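Cobalt/magnesium transport protein CorA (Methanocaldococcus jannaschii, PDB 4EGW) mediates the influx of magnesium ions as a homopentameric membrane channel that is active at low cytoplasmic magnesium and inactive when it is high. Local coordinates at residues 103-108 with 130-135; 167-172 with 210-215. All blocks are in the same frame, centred on the assembly; numbering follows the deposited sequence.

Contact 1 of 2, residues 103-108 with 130-135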
loop_
_atom_site.group_PDB
_atom_site.type_symbol
_atom_site.label_atom_id
_atom_site.label_comp_id
_atom_site.label_asym_id
_atom_site.label_seq_id
_atom_site.Cartn_x
_atom_site.Cartn_y
_atom_site.Cartn_z
ATOM N N PRO A 103 -5.139 10.059 6.874
ATOM C CA PRO A 103 -5.554 9.200 7.986
ATOM C C PRO A 103 -4.922 9.650 9.313
ATOM O O PRO A 103 -3.792 10.125 9.343
ATOM C CB PRO A 103 -5.025 7.817 7.570
ATOM C CG PRO A 103 -4.925 7.880 6.087
ATOM C CD PRO A 103 -4.476 9.289 5.805
ATOM N N LEU A 104 -5.667 9.503 10.400
ATOM C CA LEU A 104 -5.217 9.900 11.726
ATOM C C LEU A 104 -5.428 8.708 12.635
ATOM O O LEU A 104 -6.492 8.087 12.631
ATOM C CB LEU A 104 -6.045 11.075 12.226
ATOM C CG LEU A 104 -5.886 11.459 13.693
ATOM C CD1 LEU A 104 -4.454 11.826 13.988
ATOM C CD2 LEU A 104 -6.835 12.600 14.074
ATOM N N PHE A 105 -4.422 8.377 13.422
ATOM C CA PHE A 105 -4.471 7.137 14.176
ATOM C C PHE A 105 -4.640 7.402 15.666
ATOM O O PHE A 105 -4.098 8.366 16.209
ATOM C CB PHE A 105 -3.225 6.304 13.890
ATOM C CG PHE A 105 -2.750 6.400 12.457
ATOM C CD1 PHE A 105 -2.292 7.607 11.937
ATOM C CD2 PHE A 105 -2.743 5.287 11.637
ATOM C CE1 PHE A 105 -1.851 7.700 10.626
ATOM C CE2 PHE A 105 -2.294 5.376 10.329
ATOM C CZ PHE A 105 -1.852 6.581 9.823
ATOM N N GLU A 106 -5.440 6.555 16.300
ATOM C CA GLU A 106 -5.775 6.672 17.710
ATOM C C GLU A 106 -6.206 5.282 18.137
ATOM O O GLU A 106 -6.016 4.318 17.394
ATOM C CB GLU A 106 -6.942 7.645 17.907
ATOM C CG GLU A 106 -6.899 8.884 17.018
ATOM C CD GLU A 106 -8.276 9.306 16.525
ATOM O OE1 GLU A 106 -9.282 8.944 17.175
ATOM O OE2 GLU A 106 -8.345 9.996 15.482
ATOM N N GLU A 107 -6.788 5.166 19.326
ATOM C CA GLU A 107 -7.496 3.943 19.663
ATOM C C GLU A 107 -8.396 3.624 18.472
ATOM O O GLU A 107 -8.456 2.483 18.014
ATOM C CB GLU A 107 -8.343 4.134 20.923
ATOM C CG GLU A 107 -9.218 2.934 21.274
ATOM C CD GLU A 107 -10.387 3.300 22.179
ATOM O OE1 GLU A 107 -11.318 3.979 21.694
ATOM O OE2 GLU A 107 -10.378 2.909 23.368
ATOM N N ASP A 108 -9.082 4.647 17.964
ATOM C CA ASP A 108 -9.889 4.521 16.750
ATOM C C ASP A 108 -9.376 5.478 15.675
ATOM O O ASP A 108 -8.837 6.537 15.983
ATOM C CB ASP A 108 -11.368 4.791 17.044
ATOM C CG ASP A 108 -12.273 3.665 16.567
ATOM O OD1 ASP A 108 -12.037 2.499 16.957
ATOM O OD2 ASP A 108 -13.214 3.944 15.791
ATOM N N LYS A 130 -0.002 14.444 13.820
ATOM C CA LYS A 130 0.995 13.672 13.112
ATOM C C LYS A 130 0.336 13.159 11.848
ATOM O O LYS A 130 -0.865 12.883 11.823
ATOM C CB LYS A 130 1.473 12.496 13.951
ATOM C CG LYS A 130 2.939 12.140 13.746
ATOM C CD LYS A 130 3.344 12.011 12.267
ATOM C CE LYS A 130 4.189 13.203 11.789
ATOM N NZ LYS A 130 5.288 12.813 10.850
ATOM N N ILE A 131 1.120 13.062 10.787
ATOM C CA ILE A 131 0.648 12.471 9.552
ATOM C C ILE A 131 1.607 11.366 9.128
ATOM O O ILE A 131 2.773 11.607 8.808
ATOM C CB ILE A 131 0.479 13.523 8.461
ATOM C CG1 ILE A 131 -0.372 14.666 9.007
ATOM C CG2 ILE A 131 -0.154 12.905 7.216
ATOM C CD1 ILE A 131 -0.919 15.564 7.950
ATOM N N LYS A 132 1.098 10.148 9.141
ATOM C CA LYS A 132 1.932 8.978 8.999
ATOM C C LYS A 132 2.816 9.097 7.772
ATOM O O LYS A 132 3.949 8.626 7.761
ATOM C CB LYS A 132 1.051 7.742 8.877
ATOM C CG LYS A 132 1.747 6.462 9.245
ATOM C CD LYS A 132 1.983 6.378 10.741
ATOM C CE LYS A 132 3.362 5.792 11.020
ATOM N NZ LYS A 132 3.787 4.824 9.960
ATOM N N ALA A 133 2.288 9.736 6.737
ATOM C CA ALA A 133 2.941 9.718 5.441
ATOM C C ALA A 133 4.206 10.552 5.427
ATOM O O ALA A 133 5.163 10.220 4.728
ATOM C CB ALA A 133 1.982 10.184 4.364
ATOM N N ILE A 134 4.212 11.633 6.202
ATOM C CA ILE A 134 5.296 12.608 6.154
ATOM C C ILE A 134 6.500 12.105 6.916
ATOM O O ILE A 134 7.648 12.389 6.559
ATOM C CB ILE A 134 4.841 13.970 6.692
ATOM C CG1 ILE A 134 3.620 14.432 5.909
ATOM C CG2 ILE A 134 5.961 14.990 6.604
ATOM C CD1 ILE A 134 3.318 15.865 6.092
ATOM N N GLY A 135 6.237 11.352 7.974
ATOM C CA GLY A 135 7.296 10.608 8.613
ATOM C C GLY A 135 7.955 9.747 7.555
ATOM O O GLY A 135 9.169 9.802 7.376
#
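Lys-130 meets the other segment through its backbone: its carbonyl O lies 4.3 Å from CD1 of Leu-104, a loose van der Waals approach of a methyl to a carbonyl oxygen. Its own side chain points off from residues 103-108 and bends back along the chain, where NZ makes a weak hydrogen bond of 3.5 Å to O of Ile-131; the side chain also packs against Tyr-56 of strand 51-56. Ile-131 has its CA closest to that of Leu-104, 6.8 Å away, but turns its side chain to Leu-114 of strand 110-119. It occupies the N-cap position of helix 132-143, and its O accepts a backbone bond of 3.0 Å from N of Ile-134. The contact thus joins the end of strand 96-104 and the first loop residue after it, where the chain turns back toward antiparallel strand 110-119, to the approach and first turn of the helix that follows strand 122-127 in the mixed sheet of the CorA cytoplasmic domain. Lys-132, in the first turn, makes the closest contact, with Phe-105. Its CB sits 3.3 Å from CZ of Phe-105, and the aliphatic chain runs roughly perpendicular to the phenylalanine side chain. With CG anti to the backbone N (chi1 -158°) and further bends along the chain, CD comes over one ring face, 4.3 Å from the Phe-105 centroid and 26° off the normal, a CH-pi contact. The rest of the chain turns off from Phe-105; Lys-132 also packs on Asp-178 of the second subunit. Ile-134 faces the sheet, against Trp-52, Leu-114 and Thr-125.

Contact 2 of 2, residues 167-172 with 210-215; sequences RSYSRI and HKSLIA
Tyr-169 lays one face of its ring under the CD2 methyl of Leu-213, which sits 3.5 Å from the ring centroid and only 12° off the normal, a nearly centred CH-pi contact. The same methyl is 3.5 Å from Tyr-169 CG, while Leu-213 CG reaches the CD1-CE1 side of the ring at 4.0 Å from each atom; the two side chains lie alongside each other, pointing opposite ways. Leucine CG lies anti to its carbonyl carbon (chi1 -62°), which brings the branch round to the tyrosine although its CB does not point there. This is helix-to-helix packing in the cytoplasmic domain of CorA, between helix 156-186 and helix 193-225, with Ile-250 and Ser-253 of helix 233-270 also against Leu-213. At the phenol end, Tyr-169 OH lies 3.0 Å from Ser-212 CB. The two hydroxyls are not bonded to each other: Tyr-169 OH bonds to the carbonyl O of Lys-101, and Ser-212 OG to Thr-111 OG1. A leucine in place of Tyr-169 would probably leave the Lys-101 carbonyl without this hydroxyl partner and Leu-213 CD2 without a flat surface to rest on. Phe-209 meets the tyrosine ring edge-to-face.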
loop_
_atom_site.group_PDB
_atom_site.type_symbol
_atom_site.label_atom_id
_atom_site.label_comp_id
_atom_site.label_asym_id
_atom_site.label_seq_id
_atom_site.Cartn_x
_atom_site.Cartn_y
_atom_site.Cartn_z
ATOM N N ARG A 167 -1.732 6.214 0.178
ATOM C CA ARG A 167 -1.270 4.891 0.576
ATOM C C ARG A 167 -1.551 4.590 2.042
ATOM O O ARG A 167 -1.744 3.429 2.418
ATOM C CB ARG A 167 0.213 4.754 0.289
ATOM C CG ARG A 167 0.490 4.011 -0.994
ATOM C CD ARG A 167 1.990 3.903 -1.253
ATOM N NE ARG A 167 2.728 3.413 -0.092
ATOM C CZ ARG A 167 3.201 2.179 0.023
ATOM N NH1 ARG A 167 3.015 1.301 -0.954
ATOM N NH2 ARG A 167 3.870 1.823 1.111
ATOM N N SER A 168 -1.565 5.633 2.872
ATOM C CA SER A 168 -2.010 5.484 4.256
ATOM C C SER A 168 -3.418 4.914 4.213
ATOM O O SER A 168 -3.705 3.881 4.800
ATOM C CB SER A 168 -2.036 6.833 4.991
ATOM O OG SER A 168 -0.775 7.479 4.997
ATOM N N TYR A 169 -4.295 5.596 3.490
ATOM C CA TYR A 169 -5.680 5.176 3.400
ATOM C C TYR A 169 -5.790 3.744 2.908
ATOM O O TYR A 169 -6.515 2.923 3.496
ATOM C CB TYR A 169 -6.418 6.063 2.423
ATOM C CG TYR A 169 -6.851 7.408 2.956
ATOM C CD1 TYR A 169 -7.930 7.512 3.815
ATOM C CD2 TYR A 169 -6.222 8.581 2.551
ATOM C CE1 TYR A 169 -8.367 8.746 4.276
ATOM C CE2 TYR A 169 -6.653 9.819 3.012
ATOM C CZ TYR A 169 -7.728 9.889 3.869
ATOM O OH TYR A 169 -8.174 11.098 4.335
ATOM N N SER A 170 -5.081 3.459 1.819
ATOM C CA SER A 170 -5.190 2.168 1.145
ATOM C C SER A 170 -4.703 1.051 2.043
ATOM O O SER A 170 -5.198 -0.074 1.991
ATOM C CB SER A 170 -4.395 2.152 -0.158
ATOM O OG SER A 170 -4.579 0.909 -0.811
ATOM N N ARG A 171 -3.726 1.369 2.874
ATOM C CA ARG A 171 -3.204 0.390 3.802
ATOM C C ARG A 171 -4.283 -0.007 4.800
ATOM O O ARG A 171 -4.470 -1.180 5.109
ATOM C CB ARG A 171 -2.005 0.972 4.538
ATOM C CG ARG A 171 -1.265 -0.041 5.380
ATOM C CD ARG A 171 -1.552 0.131 6.865
ATOM N NE ARG A 171 -0.994 1.373 7.391
ATOM C CZ ARG A 171 -0.370 1.476 8.564
ATOM N NH1 ARG A 171 -0.213 0.408 9.337
ATOM N NH2 ARG A 171 0.104 2.651 8.961
ATOM N N ILE A 172 -4.999 0.989 5.298
ATOM C CA ILE A 172 -5.943 0.787 6.378
ATOM C C ILE A 172 -7.246 0.155 5.899
ATOM O O ILE A 172 -7.860 -0.637 6.610
ATOM C CB ILE A 172 -6.223 2.108 7.097
ATOM C CG1 ILE A 172 -4.898 2.753 7.522
ATOM C CG2 ILE A 172 -7.133 1.879 8.285
ATOM C CD1 ILE A 172 -4.979 4.261 7.775
ATOM N N HIS A 210 -14.433 8.157 3.931
ATOM C CA HIS A 210 -15.193 8.317 2.715
ATOM C C HIS A 210 -15.352 9.794 2.394
ATOM O O HIS A 210 -15.085 10.245 1.274
ATOM C CB HIS A 210 -16.535 7.631 2.825
ATOM C CG HIS A 210 -17.156 7.358 1.497
ATOM N ND1 HIS A 210 -18.054 8.224 0.903
ATOM C CD2 HIS A 210 -16.988 6.334 0.628
ATOM C CE1 HIS A 210 -18.424 7.733 -0.264
ATOM N NE2 HIS A 210 -17.792 6.586 -0.455
ATOM N N LYS A 211 -15.781 10.544 3.399
ATOM C CA LYS A 211 -15.813 11.994 3.318
ATOM C C LYS A 211 -14.451 12.504 2.840
ATOM O O LYS A 211 -14.369 13.288 1.891
ATOM C CB LYS A 211 -16.112 12.565 4.705
ATOM C CG LYS A 211 -17.268 13.534 4.777
ATOM C CD LYS A 211 -17.300 14.180 6.161
ATOM C CE LYS A 211 -18.175 15.420 6.213
ATOM N NZ LYS A 211 -17.888 16.213 7.449
ATOM N N SER A 212 -13.390 12.035 3.498
ATOM C CA SER A 212 -12.035 12.527 3.246
ATOM C C SER A 212 -11.591 12.232 1.831
ATOM O O SER A 212 -11.128 13.120 1.120
ATOM C CB SER A 212 -11.035 11.899 4.223
ATOM O OG SER A 212 -11.040 12.562 5.476
ATOM N N LEU A 213 -11.729 10.973 1.433
ATOM C CA LEU A 213 -11.337 10.534 0.110
ATOM C C LEU A 213 -12.145 11.270 -0.933
ATOM O O LEU A 213 -11.666 11.528 -2.033
ATOM C CB LEU A 213 -11.540 9.030 -0.012
ATOM C CG LEU A 213 -10.647 8.291 0.988
ATOM C CD1 LEU A 213 -11.165 6.900 1.303
ATOM C CD2 LEU A 213 -9.226 8.235 0.475
ATOM N N ILE A 214 -13.377 11.618 -0.589
ATOM C CA ILE A 214 -14.164 12.442 -1.480
ATOM C C ILE A 214 -13.445 13.779 -1.651
ATOM O O ILE A 214 -13.086 14.169 -2.765
ATOM C CB ILE A 214 -15.582 12.666 -0.955
ATOM C CG1 ILE A 214 -16.374 11.367 -1.007
ATOM C CG2 ILE A 214 -16.285 13.668 -1.823
ATOM C CD1 ILE A 214 -16.493 10.827 -2.405
ATOM N N ALA A 215 -13.196 14.453 -0.531
ATOM C CA ALA A 215 -12.606 15.790 -0.535
ATOM C C ALA A 215 -11.184 15.818 -1.112
ATOM O O ALA A 215 -10.799 16.777 -1.791
ATOM C CB ALA A 215 -12.627 16.365 0.867
#

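From the N terminus, the chain first reaches residues 103-108 at the end of strand 96-104, runs through strands 110-119 and 122-127, and closes contact 1 at the start of helix 132-143. Only then, after that helix, does helix 156-186 open contact 2, closed by 210-215 on helix 193-225, 38 residues beyond the end of 167-172. The two are therefore in series, neither nested nor crossed, their centres 12 Å apart. They touch through Pro-103, whose CG lies 3.3 Å from Ser-168 CB, and through Phe-105, whose CE2 is 3.9 Å from Ile-172 CD1. Contact 1 ties the turn after strand 96-104 to the start of helix 132-143, contact 2 long helix to long helix, and helix 156-186 lies against the strand end of contact 1.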